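Long-range contacts in dextranase (Pseudarthrobacter oxydans, PDB 6NZS), which catalyses the endohydrolysis of (1->6)-alpha-D-glucosidic linkages in dextran, probably as a glycoside hydrolase of family 49: residues T469-R475 with S495-H501; S238-H244 with E287-Y291; Y155-D160 with T169-N175. One frame throughout, in Å; residues are numbered along the deposited sequence.

Interaction 1: T469-R475 with S495-H501; sequences TTVKNMR and SDTENIH
His501, Arg475 and Val471 have the most surface covered by the opposite strand (74, 62 and 62 Å²), and the first two meet as a stack: the guanidinium lies flat over the imidazole, the planes 26° apart and the centres separated by 4.2 Å. NH1 does the touching, sitting over the middle of the ring with Arg475 NH1 3.6 Å from His501 CG. Both side chains leave their strands on the same side and run alongside each other, each with CG anti to the backbone N (chi1 -177° for Arg475). Both groups have second partners: Arg475 NE forms a salt bridge with Glu477, and His501 NE2 bonds to Glu548. The backbones beneath are neighbouring parallel strands, pairing from Thr470 with Asp496 to Arg475 with His501, as in successive coils of the right-handed beta-helix of family 49, where strand 423-435 flanks one side and strand 545-552 the other. Val471, the other large contributor, is gripped through its backbone: Val471 N donates to Asp496 O at 2.8 Å, and Val471 O receives Glu498 N at 3.0 Å. Its CG2 turns back to Ser495 CB. Asn473 and Asn499 are joined by a side-chain bond, Asn499 ND2 meeting Asn473 OD1 at 3.0 Å in the carbonyl plane, although the amide planes are 82° apart. Asn473 ND2 turns to Asp424, while Ile500 CD1 rests 3.9 Å from Met474 CB on the buried face.

Interaction 2: S238-H244 with E287-Y291; sequences SMGSDYH and EQYVY
Gln288 and Tyr289 reach from one loop of the beta-solenoid into another, the loop between strands 235-238 and 245-247, and two side chains carry nearly all of the contact. Gln288 stretches out fully beyond CG (chi2 -180°) and presents both ends of its amide to the loop opposite, NE2 to a side-chain hydroxyl and OE1 to a backbone N-H. Gln288 NE2 donates to Ser238 OG at 3.0 Å, with the hydroxyl near the amide plane. Gly240 N gives its hydrogen to Gln288 OE1 at 2.8 Å, coming from above the carbonyl plane and bending to 133° at the hydrogen. A water also donates to this OE1 and to Gly240 O, so the amide oxygen takes two hydrogens. Gly240 has positive phi, and at its backbone angles a CB would be jammed against the carbonyl oxygen of Met239. With CG beside its own backbone N (chi1 -59°), the ring of Tyr289 is carried past the carbonyls of Gly240, whose O is 3.5 Å from Tyr289 CE1, and Ser241, whose O lies at the ring edge, until its hydroxyl reaches Tyr243. A second water joins Ser241 O to Val290 N. The imidazole of His244 turns elsewhere, to the hydroxyl of Tyr299, but its CB packs against the phenol oxygen. That oxygen, Tyr289 OH, donates to Tyr243 O at 2.7 Å, the acceptor lying in the plane of the ring at its edge.

Interaction 3: Y155-D160 with T169-N175; sequences YTAYND and TTEAEGN
An alanine laid squarely on an aromatic face is the unusual feature: Ala172 CA stands 3.6 Å from the centroid of the Tyr158 ring and only 7° off its normal, a CH-pi contact. The methyl group follows it toward the phenol end, with Ala172 CB 3.4 Å from Tyr158 CZ. Thr156 CG2 covers the opposite face, nearer the rim, so the ring is held between its own strand and the loop. With CG of Tyr158 beside its backbone N (chi1 -64°), the ring lies against the loop and Thr169 O meets its edge. Cutting Tyr158 back to an alanine is likely to open a gap beneath Ala172 and take from that loop the flat surface it lies on.

Strand 154-159 and the short strand 168-169 pair antiparallel in the Ig-like N-terminal domain, and Tyr158 with Thr169 is a hydrogen-bonded pair: Tyr158 N to Thr169 O and Thr169 N to Tyr158 O both measure 2.8 Å. Beyond it the loop is shaped by its own bonds. Thr169 OG1 accepts from Glu171 N in an ST turn, and residues Ala172 to Asn175 form a type II beta turn with Gly174 at positive phi. Asn175 ND2 reaches back to Glu171 O at 2.8 Å, with a straight bond of 170°, and also to Glu171 OE1, both acceptors lying near its amide plane. Its other branch, OD1, approaches Asp160 CA at 3.3 Å.

Asp160 and Glu171 are like charges with Asp160 OD2 4.9 Å from Glu171 OE1, and a water donates to both oxygens. Asp160 OD1 bonds to Ser162 and Lys167 N. Such donors, with Asn175 ND2 on the glutamate, are likely to ease the repulsion between the two carboxylates.

In the fold
The three contacts follow one another along the chain, interaction 3 first, then interaction 2, then interaction 1, and none touches another. Interaction 3 belongs to the N-terminal Ig-like domain, whereas interactions 1 and 2 belong to the solenoid: 469-475 with 495-501 pairs strands of late coils, 238-244 with 287-291 joins loops of early ones. Interactions 1 and 2 lie on opposite sides of the chain's centre, with their own centres about 40 Å apart and nearest atoms about 26 Å apart. Interaction 3 is about 34 Å from interaction 2 and about 39 Å from interaction 1, centre to centre. All three are structural packing, and their geometry alone does not place them relative to the active site.

Interaction 1: T469-R475 with S495-H501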
loop_
_atom_site.group_PDB
_atom_site.type_symbol
_atom_site.label_atom_id
_atom_site.label_comp_id
_atom_site.label_asym_id
_atom_site.label_seq_id
_atom_site.Cartn_x
_atom_site.Cartn_y
_atom_site.Cartn_z
ATOM N N THR A 469 5.590 -17.860 -22.890
ATOM C CA THR A 469 5.943 -16.698 -22.090
ATOM C C THR A 469 6.786 -17.166 -20.910
ATOM O O THR A 469 6.709 -18.328 -20.501
ATOM C CB THR A 469 4.690 -15.963 -21.589
ATOM O OG1 THR A 469 3.913 -16.839 -20.762
ATOM C CG2 THR A 469 3.830 -15.499 -22.765
ATOM N N THR A 470 7.611 -16.258 -20.379
ATOM C CA THR A 470 8.537 -16.604 -19.307
ATOM C C THR A 470 8.595 -15.496 -18.266
ATOM O O THR A 470 8.808 -14.328 -18.606
ATOM C CB THR A 470 9.944 -16.860 -19.857
ATOM O OG1 THR A 470 9.878 -17.878 -20.861
ATOM C CG2 THR A 470 10.863 -17.336 -18.755
ATOM N N VAL A 471 8.418 -15.880 -17.003
ATOM C CA VAL A 471 8.670 -15.030 -15.844
ATOM C C VAL A 471 9.949 -15.548 -15.196
ATOM O O VAL A 471 10.000 -16.708 -14.763
ATOM C CB VAL A 471 7.487 -15.086 -14.864
ATOM C CG1 VAL A 471 7.831 -14.388 -13.553
ATOM C CG2 VAL A 471 6.250 -14.483 -15.510
ATOM N N LYS A 472 10.986 -14.711 -15.131
ATOM C CA LYS A 472 12.268 -15.214 -14.653
ATOM C C LYS A 472 13.070 -14.144 -13.924
ATOM O O LYS A 472 12.873 -12.940 -14.110
ATOM C CB LYS A 472 13.097 -15.813 -15.799
ATOM C CG LYS A 472 13.477 -14.806 -16.866
ATOM C CD LYS A 472 14.273 -15.478 -17.975
ATOM C CE LYS A 472 14.729 -14.458 -18.998
ATOM N NZ LYS A 472 15.381 -15.129 -20.156
ATOM N N ASN A 473 14.000 -14.616 -13.090
ATOM C CA ASN A 473 15.006 -13.760 -12.471
ATOM C C ASN A 473 14.359 -12.678 -11.609
ATOM O O ASN A 473 14.593 -11.483 -11.780
ATOM C CB ASN A 473 15.950 -13.169 -13.521
ATOM C CG ASN A 473 16.731 -14.237 -14.256
ATOM O OD1 ASN A 473 17.177 -15.218 -13.657
ATOM N ND2 ASN A 473 16.889 -14.061 -15.564
ATOM N N MET A 474 13.529 -13.120 -10.670
ATOM C CA MET A 474 12.881 -12.238 -9.710
ATOM C C MET A 474 13.402 -12.611 -8.337
ATOM O O MET A 474 13.325 -13.780 -7.939
ATOM C CB MET A 474 11.362 -12.387 -9.765
ATOM C CG MET A 474 10.790 -12.221 -11.156
ATOM S SD MET A 474 9.101 -11.600 -11.121
ATOM C CE MET A 474 8.287 -12.926 -10.257
ATOM N N ARG A 475 13.943 -11.629 -7.627
ATOM C CA ARG A 475 14.527 -11.834 -6.310
ATOM C C ARG A 475 13.809 -10.963 -5.291
ATOM O O ARG A 475 13.670 -9.750 -5.482
ATOM C CB ARG A 475 16.023 -11.500 -6.313
ATOM C CG ARG A 475 16.717 -11.752 -4.979
ATOM C CD ARG A 475 18.231 -11.634 -5.129
ATOM N NE ARG A 475 18.948 -11.944 -3.894
ATOM C CZ ARG A 475 19.538 -13.109 -3.638
ATOM N NH1 ARG A 475 19.502 -14.086 -4.536
ATOM N NH2 ARG A 475 20.173 -13.296 -2.483
ATOM N N SER A 495 3.001 -19.026 -16.942
ATOM C CA SER A 495 4.127 -18.868 -17.845
ATOM C C SER A 495 5.228 -19.799 -17.365
ATOM O O SER A 495 5.224 -20.237 -16.211
ATOM C CB SER A 495 4.663 -17.425 -17.803
ATOM O OG SER A 495 3.657 -16.465 -18.094
ATOM N N ASP A 496 6.162 -20.129 -18.260
ATOM C CA ASP A 496 7.411 -20.723 -17.802
ATOM C C ASP A 496 7.986 -19.838 -16.705
ATOM O O ASP A 496 7.958 -18.608 -16.807
ATOM C CB ASP A 496 8.419 -20.820 -18.950
ATOM C CG ASP A 496 8.104 -21.948 -19.923
ATOM O OD1 ASP A 496 7.104 -22.680 -19.747
ATOM O OD2 ASP A 496 8.871 -22.088 -20.900
ATOM N N THR A 497 8.485 -20.463 -15.639
ATOM C CA THR A 497 8.881 -19.742 -14.434
ATOM C C THR A 497 10.263 -20.212 -14.009
ATOM O O THR A 497 10.461 -21.405 -13.753
ATOM C CB THR A 497 7.860 -19.991 -13.322
ATOM O OG1 THR A 497 6.580 -19.502 -13.739
ATOM C CG2 THR A 497 8.273 -19.265 -12.051
ATOM N N GLU A 498 11.223 -19.284 -13.945
ATOM C CA GLU A 498 12.615 -19.648 -13.715
ATOM C C GLU A 498 13.301 -18.690 -12.752
ATOM O O GLU A 498 13.085 -17.475 -12.802
ATOM C CB GLU A 498 13.404 -19.672 -15.032
ATOM C CG GLU A 498 12.911 -20.719 -16.006
ATOM C CD GLU A 498 13.337 -20.440 -17.429
ATOM O OE1 GLU A 498 14.316 -19.694 -17.622
ATOM O OE2 GLU A 498 12.681 -20.972 -18.350
ATOM N N ASN A 499 14.144 -19.254 -11.892
ATOM C CA ASN A 499 15.034 -18.499 -11.012
ATOM C C ASN A 499 14.298 -17.412 -10.227
ATOM O O ASN A 499 14.587 -16.217 -10.321
ATOM C CB ASN A 499 16.249 -17.941 -11.762
ATOM C CG ASN A 499 17.368 -17.561 -10.824
ATOM O OD1 ASN A 499 17.565 -18.199 -9.795
ATOM N ND2 ASN A 499 18.102 -16.504 -11.164
ATOM N N ILE A 500 13.344 -17.860 -9.423
ATOM C CA ILE A 500 12.638 -17.005 -8.478
ATOM C C ILE A 500 13.265 -17.252 -7.117
ATOM O O ILE A 500 13.378 -18.402 -6.682
ATOM C CB ILE A 500 11.140 -17.350 -8.457
ATOM C CG1 ILE A 500 10.567 -17.427 -9.883
ATOM C CG2 ILE A 500 10.380 -16.373 -7.546
ATOM C CD1 ILE A 500 10.698 -16.150 -10.695
ATOM N N HIS A 501 13.695 -16.190 -6.447
ATOM C CA HIS A 501 14.409 -16.326 -5.187
ATOM C C HIS A 501 13.668 -15.537 -4.120
ATOM O O HIS A 501 13.397 -14.348 -4.306
ATOM C CB HIS A 501 15.847 -15.821 -5.329
ATOM C CG HIS A 501 16.781 -16.355 -4.291
ATOM N ND1 HIS A 501 17.730 -17.320 -4.563
ATOM C CD2 HIS A 501 16.911 -16.057 -2.976
ATOM C CE1 HIS A 501 18.405 -17.589 -3.457
ATOM N NE2 HIS A 501 17.929 -16.834 -2.480
HETATM O O HOH W 1 11.313 -20.374 -20.593
HETATM O O HOH W 2 14.581 -18.515 -20.281
#

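Interaction 2: S238-H244 with E287-Y291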
loop_
_atom_site.group_PDB
_atom_site.type_symbol
_atom_site.label_atom_id
_atom_site.label_comp_id
_atom_site.label_asym_id
_atom_site.label_seq_id
_atom_site.Cartn_x
_atom_site.Cartn_y
_atom_site.Cartn_z
ATOM N N SER A 238 -11.386 20.928 -3.440
ATOM C CA SER A 238 -12.437 19.935 -3.642
ATOM C C SER A 238 -12.789 19.836 -5.121
ATOM O O SER A 238 -13.214 20.826 -5.726
ATOM C CB SER A 238 -13.689 20.309 -2.839
ATOM O OG SER A 238 -14.776 19.470 -3.196
ATOM N N MET A 239 -12.637 18.640 -5.697
ATOM C CA MET A 239 -13.080 18.391 -7.067
ATOM C C MET A 239 -14.530 17.937 -7.145
ATOM O O MET A 239 -15.138 18.028 -8.218
ATOM C CB MET A 239 -12.187 17.348 -7.751
ATOM C CG MET A 239 -10.776 17.833 -8.078
ATOM S SD MET A 239 -9.898 16.693 -9.161
ATOM C CE MET A 239 -8.195 17.125 -8.809
ATOM N N GLY A 240 -15.094 17.462 -6.040
ATOM C CA GLY A 240 -16.447 16.945 -6.015
ATOM C C GLY A 240 -16.519 15.471 -6.373
ATOM O O GLY A 240 -15.565 14.858 -6.857
ATOM N N SER A 241 -17.695 14.888 -6.133
ATOM C CA SER A 241 -17.901 13.479 -6.446
ATOM C C SER A 241 -18.050 13.209 -7.937
ATOM O O SER A 241 -17.975 12.044 -8.347
ATOM C CB SER A 241 -19.154 12.970 -5.730
ATOM O OG SER A 241 -20.306 13.660 -6.195
ATOM N N ASP A 242 -18.254 14.246 -8.750
ATOM C CA ASP A 242 -18.640 14.074 -10.146
ATOM C C ASP A 242 -17.660 14.730 -11.112
ATOM O O ASP A 242 -18.036 15.108 -12.225
ATOM C CB ASP A 242 -20.068 14.568 -10.386
ATOM C CG ASP A 242 -20.260 16.034 -10.024
ATOM O OD1 ASP A 242 -19.362 16.641 -9.403
ATOM O OD2 ASP A 242 -21.324 16.592 -10.372
ATOM N N TYR A 243 -16.399 14.861 -10.705
ATOM C CA TYR A 243 -15.366 15.400 -11.579
ATOM C C TYR A 243 -14.019 14.905 -11.088
ATOM O O TYR A 243 -13.794 14.799 -9.879
ATOM C CB TYR A 243 -15.379 16.934 -11.569
ATOM C CG TYR A 243 -14.145 17.596 -12.174
ATOM C CD1 TYR A 243 -14.032 17.787 -13.550
ATOM C CD2 TYR A 243 -13.104 18.052 -11.366
ATOM C CE1 TYR A 243 -12.908 18.399 -14.100
ATOM C CE2 TYR A 243 -11.977 18.657 -11.910
ATOM C CZ TYR A 243 -11.887 18.833 -13.273
ATOM O OH TYR A 243 -10.763 19.441 -13.806
ATOM N N HIS A 244 -13.143 14.580 -12.030
ATOM C CA HIS A 244 -11.720 14.454 -11.763
ATOM C C HIS A 244 -10.972 15.193 -12.859
ATOM O O HIS A 244 -11.497 15.404 -13.955
ATOM C CB HIS A 244 -11.256 12.994 -11.631
ATOM C CG HIS A 244 -11.218 12.234 -12.921
ATOM N ND1 HIS A 244 -12.251 12.253 -13.834
ATOM C CD2 HIS A 244 -10.278 11.406 -13.436
ATOM C CE1 HIS A 244 -11.945 11.477 -14.858
ATOM N NE2 HIS A 244 -10.754 10.949 -14.640
ATOM N N GLU A 287 -11.926 10.534 -1.246
ATOM C CA GLU A 287 -13.036 10.337 -0.317
ATOM C C GLU A 287 -14.393 10.717 -0.905
ATOM O O GLU A 287 -15.420 10.182 -0.466
ATOM C CB GLU A 287 -12.776 11.146 0.953
ATOM C CG GLU A 287 -12.817 12.656 0.753
ATOM C CD GLU A 287 -12.191 13.402 1.914
ATOM O OE1 GLU A 287 -10.950 13.346 2.054
ATOM O OE2 GLU A 287 -12.928 14.043 2.688
ATOM N N GLN A 288 -14.434 11.645 -1.863
ATOM C CA GLN A 288 -15.715 12.083 -2.415
ATOM C C GLN A 288 -16.273 11.126 -3.455
ATOM O O GLN A 288 -17.458 11.231 -3.792
ATOM C CB GLN A 288 -15.605 13.489 -3.017
ATOM C CG GLN A 288 -15.110 14.526 -2.028
ATOM C CD GLN A 288 -15.005 15.931 -2.607
ATOM O OE1 GLN A 288 -14.401 16.139 -3.653
ATOM N NE2 GLN A 288 -15.579 16.901 -1.911
ATOM N N TYR A 289 -15.472 10.196 -3.961
ATOM C CA TYR A 289 -15.914 9.293 -5.014
ATOM C C TYR A 289 -16.546 8.045 -4.414
ATOM O O TYR A 289 -16.062 7.505 -3.416
ATOM C CB TYR A 289 -14.742 8.888 -5.912
ATOM C CG TYR A 289 -14.054 10.052 -6.593
ATOM C CD1 TYR A 289 -14.734 10.843 -7.512
ATOM C CD2 TYR A 289 -12.727 10.355 -6.321
ATOM C CE1 TYR A 289 -14.119 11.909 -8.132
ATOM C CE2 TYR A 289 -12.099 11.411 -6.941
ATOM C CZ TYR A 289 -12.798 12.186 -7.845
ATOM O OH TYR A 289 -12.161 13.248 -8.450
ATOM N N VAL A 290 -17.637 7.596 -5.038
ATOM C CA VAL A 290 -18.257 6.331 -4.668
ATOM C C VAL A 290 -17.352 5.178 -5.092
ATOM O O VAL A 290 -16.544 5.298 -6.024
ATOM C CB VAL A 290 -19.648 6.233 -5.327
ATOM C CG1 VAL A 290 -19.521 6.100 -6.847
ATOM C CG2 VAL A 290 -20.453 5.079 -4.755
ATOM N N TYR A 291 -17.471 4.051 -4.389
ATOM C CA TYR A 291 -16.821 2.819 -4.820
ATOM C C TYR A 291 -17.142 2.556 -6.280
ATOM O O TYR A 291 -18.302 2.628 -6.690
ATOM C CB TYR A 291 -17.365 1.657 -3.993
ATOM C CG TYR A 291 -16.856 0.282 -4.376
ATOM C CD1 TYR A 291 -15.496 -0.011 -4.371
ATOM C CD2 TYR A 291 -17.743 -0.737 -4.721
ATOM C CE1 TYR A 291 -15.036 -1.272 -4.691
ATOM C CE2 TYR A 291 -17.294 -2.000 -5.044
ATOM C CZ TYR A 291 -15.939 -2.274 -5.029
ATOM O OH TYR A 291 -15.497 -3.541 -5.350
HETATM O O HOH W 3 -13.168 14.470 -5.417
HETATM O O HOH W 4 -18.550 9.438 -7.414
#

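Interaction 3: Y155-D160 with T169-N175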
loop_
_atom_site.group_PDB
_atom_site.type_symbol
_atom_site.label_atom_id
_atom_site.label_comp_id
_atom_site.label_asym_id
_atom_site.label_seq_id
_atom_site.Cartn_x
_atom_site.Cartn_y
_atom_site.Cartn_z
ATOM N N TYR A 155 -7.204 -4.780 19.013
ATOM C CA TYR A 155 -8.294 -5.741 18.951
ATOM C C TYR A 155 -7.816 -6.903 18.086
ATOM O O TYR A 155 -6.835 -6.793 17.342
ATOM C CB TYR A 155 -9.577 -5.118 18.356
ATOM C CG TYR A 155 -9.519 -5.146 16.849
ATOM C CD1 TYR A 155 -8.702 -4.258 16.161
ATOM C CD2 TYR A 155 -10.206 -6.114 16.115
ATOM C CE1 TYR A 155 -8.579 -4.309 14.796
ATOM C CE2 TYR A 155 -10.086 -6.178 14.747
ATOM C CZ TYR A 155 -9.270 -5.270 14.086
ATOM O OH TYR A 155 -9.138 -5.331 12.722
ATOM N N THR A 156 -8.530 -8.020 18.159
ATOM C CA THR A 156 -8.232 -9.174 17.325
ATOM C C THR A 156 -9.375 -9.397 16.349
ATOM O O THR A 156 -10.547 -9.438 16.751
ATOM C CB THR A 156 -7.989 -10.425 18.176
ATOM O OG1 THR A 156 -6.847 -10.198 19.024
ATOM C CG2 THR A 156 -7.746 -11.658 17.293
ATOM N N ALA A 157 -9.034 -9.517 15.067
ATOM C CA ALA A 157 -9.995 -9.942 14.058
ATOM C C ALA A 157 -10.047 -11.464 14.034
ATOM O O ALA A 157 -9.002 -12.127 14.050
ATOM C CB ALA A 157 -9.576 -9.421 12.686
ATOM N N TYR A 158 -11.264 -12.011 14.008
ATOM C CA TYR A 158 -11.496 -13.449 13.958
ATOM C C TYR A 158 -12.263 -13.828 12.700
ATOM O O TYR A 158 -13.035 -13.034 12.165
ATOM C CB TYR A 158 -12.345 -13.902 15.155
ATOM C CG TYR A 158 -11.661 -13.705 16.477
ATOM C CD1 TYR A 158 -11.760 -12.495 17.155
ATOM C CD2 TYR A 158 -10.917 -14.723 17.052
ATOM C CE1 TYR A 158 -11.132 -12.304 18.377
ATOM C CE2 TYR A 158 -10.284 -14.539 18.275
ATOM C CZ TYR A 158 -10.386 -13.326 18.923
ATOM O OH TYR A 158 -9.763 -13.142 20.145
ATOM N N ASN A 159 -12.062 -15.060 12.245
ATOM C CA ASN A 159 -12.862 -15.625 11.169
ATOM C C ASN A 159 -13.924 -16.494 11.824
ATOM O O ASN A 159 -13.596 -17.392 12.605
ATOM C CB ASN A 159 -11.997 -16.439 10.200
ATOM C CG ASN A 159 -12.775 -16.915 8.974
ATOM O OD1 ASN A 159 -13.995 -17.074 9.027
ATOM N ND2 ASN A 159 -12.075 -17.147 7.876
ATOM N N ASP A 160 -15.196 -16.189 11.555
ATOM C CA ASP A 160 -16.276 -16.963 12.166
ATOM C C ASP A 160 -16.498 -18.322 11.510
ATOM O O ASP A 160 -17.347 -19.099 11.980
ATOM C CB ASP A 160 -17.572 -16.139 12.279
ATOM C CG ASP A 160 -18.265 -15.886 10.936
ATOM O OD1 ASP A 160 -17.858 -16.424 9.885
ATOM O OD2 ASP A 160 -19.253 -15.120 10.944
ATOM N N THR A 169 -15.042 -11.056 12.054
ATOM C CA THR A 169 -15.839 -10.552 13.159
ATOM C C THR A 169 -14.901 -10.220 14.308
ATOM O O THR A 169 -13.783 -10.735 14.392
ATOM C CB THR A 169 -16.877 -11.600 13.592
ATOM O OG1 THR A 169 -17.625 -11.108 14.712
ATOM C CG2 THR A 169 -16.179 -12.893 13.990
ATOM N N THR A 170 -15.359 -9.338 15.194
ATOM C CA THR A 170 -14.614 -9.083 16.418
ATOM C C THR A 170 -14.995 -10.034 17.542
ATOM O O THR A 170 -14.392 -9.967 18.617
ATOM C CB THR A 170 -14.788 -7.630 16.888
ATOM O OG1 THR A 170 -16.178 -7.360 17.069
ATOM C CG2 THR A 170 -14.224 -6.664 15.867
ATOM N N GLU A 171 -15.984 -10.906 17.320
ATOM C CA GLU A 171 -16.371 -11.885 18.332
ATOM C C GLU A 171 -15.364 -13.028 18.354
ATOM O O GLU A 171 -15.044 -13.608 17.309
ATOM C CB GLU A 171 -17.793 -12.420 18.080
ATOM C CG GLU A 171 -17.987 -13.224 16.802
ATOM C CD GLU A 171 -19.319 -13.971 16.704
ATOM O OE1 GLU A 171 -19.441 -14.860 15.808
ATOM O OE2 GLU A 171 -20.238 -13.653 17.508
ATOM N N ALA A 172 -14.856 -13.343 19.544
ATOM C CA ALA A 172 -13.836 -14.372 19.721
ATOM C C ALA A 172 -14.402 -15.778 19.893
ATOM O O ALA A 172 -13.773 -16.749 19.453
ATOM C CB ALA A 172 -12.997 -14.052 20.963
ATOM N N GLU A 173 -15.561 -15.917 20.536
ATOM C CA GLU A 173 -16.000 -17.219 21.029
ATOM C C GLU A 173 -16.252 -18.193 19.885
ATOM O O GLU A 173 -17.087 -17.937 19.014
ATOM C CB GLU A 173 -17.272 -17.042 21.856
ATOM C CG GLU A 173 -17.893 -18.345 22.340
ATOM C CD GLU A 173 -17.180 -18.908 23.550
ATOM O OE1 GLU A 173 -16.391 -18.163 24.172
ATOM O OE2 GLU A 173 -17.409 -20.091 23.883
ATOM N N GLY A 174 -15.530 -19.313 19.896
ATOM C CA GLY A 174 -15.699 -20.346 18.897
ATOM C C GLY A 174 -15.127 -20.025 17.538
ATOM O O GLY A 174 -15.319 -20.806 16.598
ATOM N N ASN A 175 -14.423 -18.906 17.403
ATOM C CA ASN A 175 -13.920 -18.446 16.115
ATOM C C ASN A 175 -12.400 -18.587 16.067
ATOM O O ASN A 175 -11.759 -18.981 17.041
ATOM C CB ASN A 175 -14.393 -17.014 15.862
ATOM C CG ASN A 175 -15.900 -16.915 15.764
ATOM O OD1 ASN A 175 -16.567 -17.855 15.330
ATOM N ND2 ASN A 175 -16.442 -15.771 16.141
HETATM O O HOH W 5 -11.974 -8.612 18.830
HETATM O O HOH W 6 -20.327 -14.291 13.431
#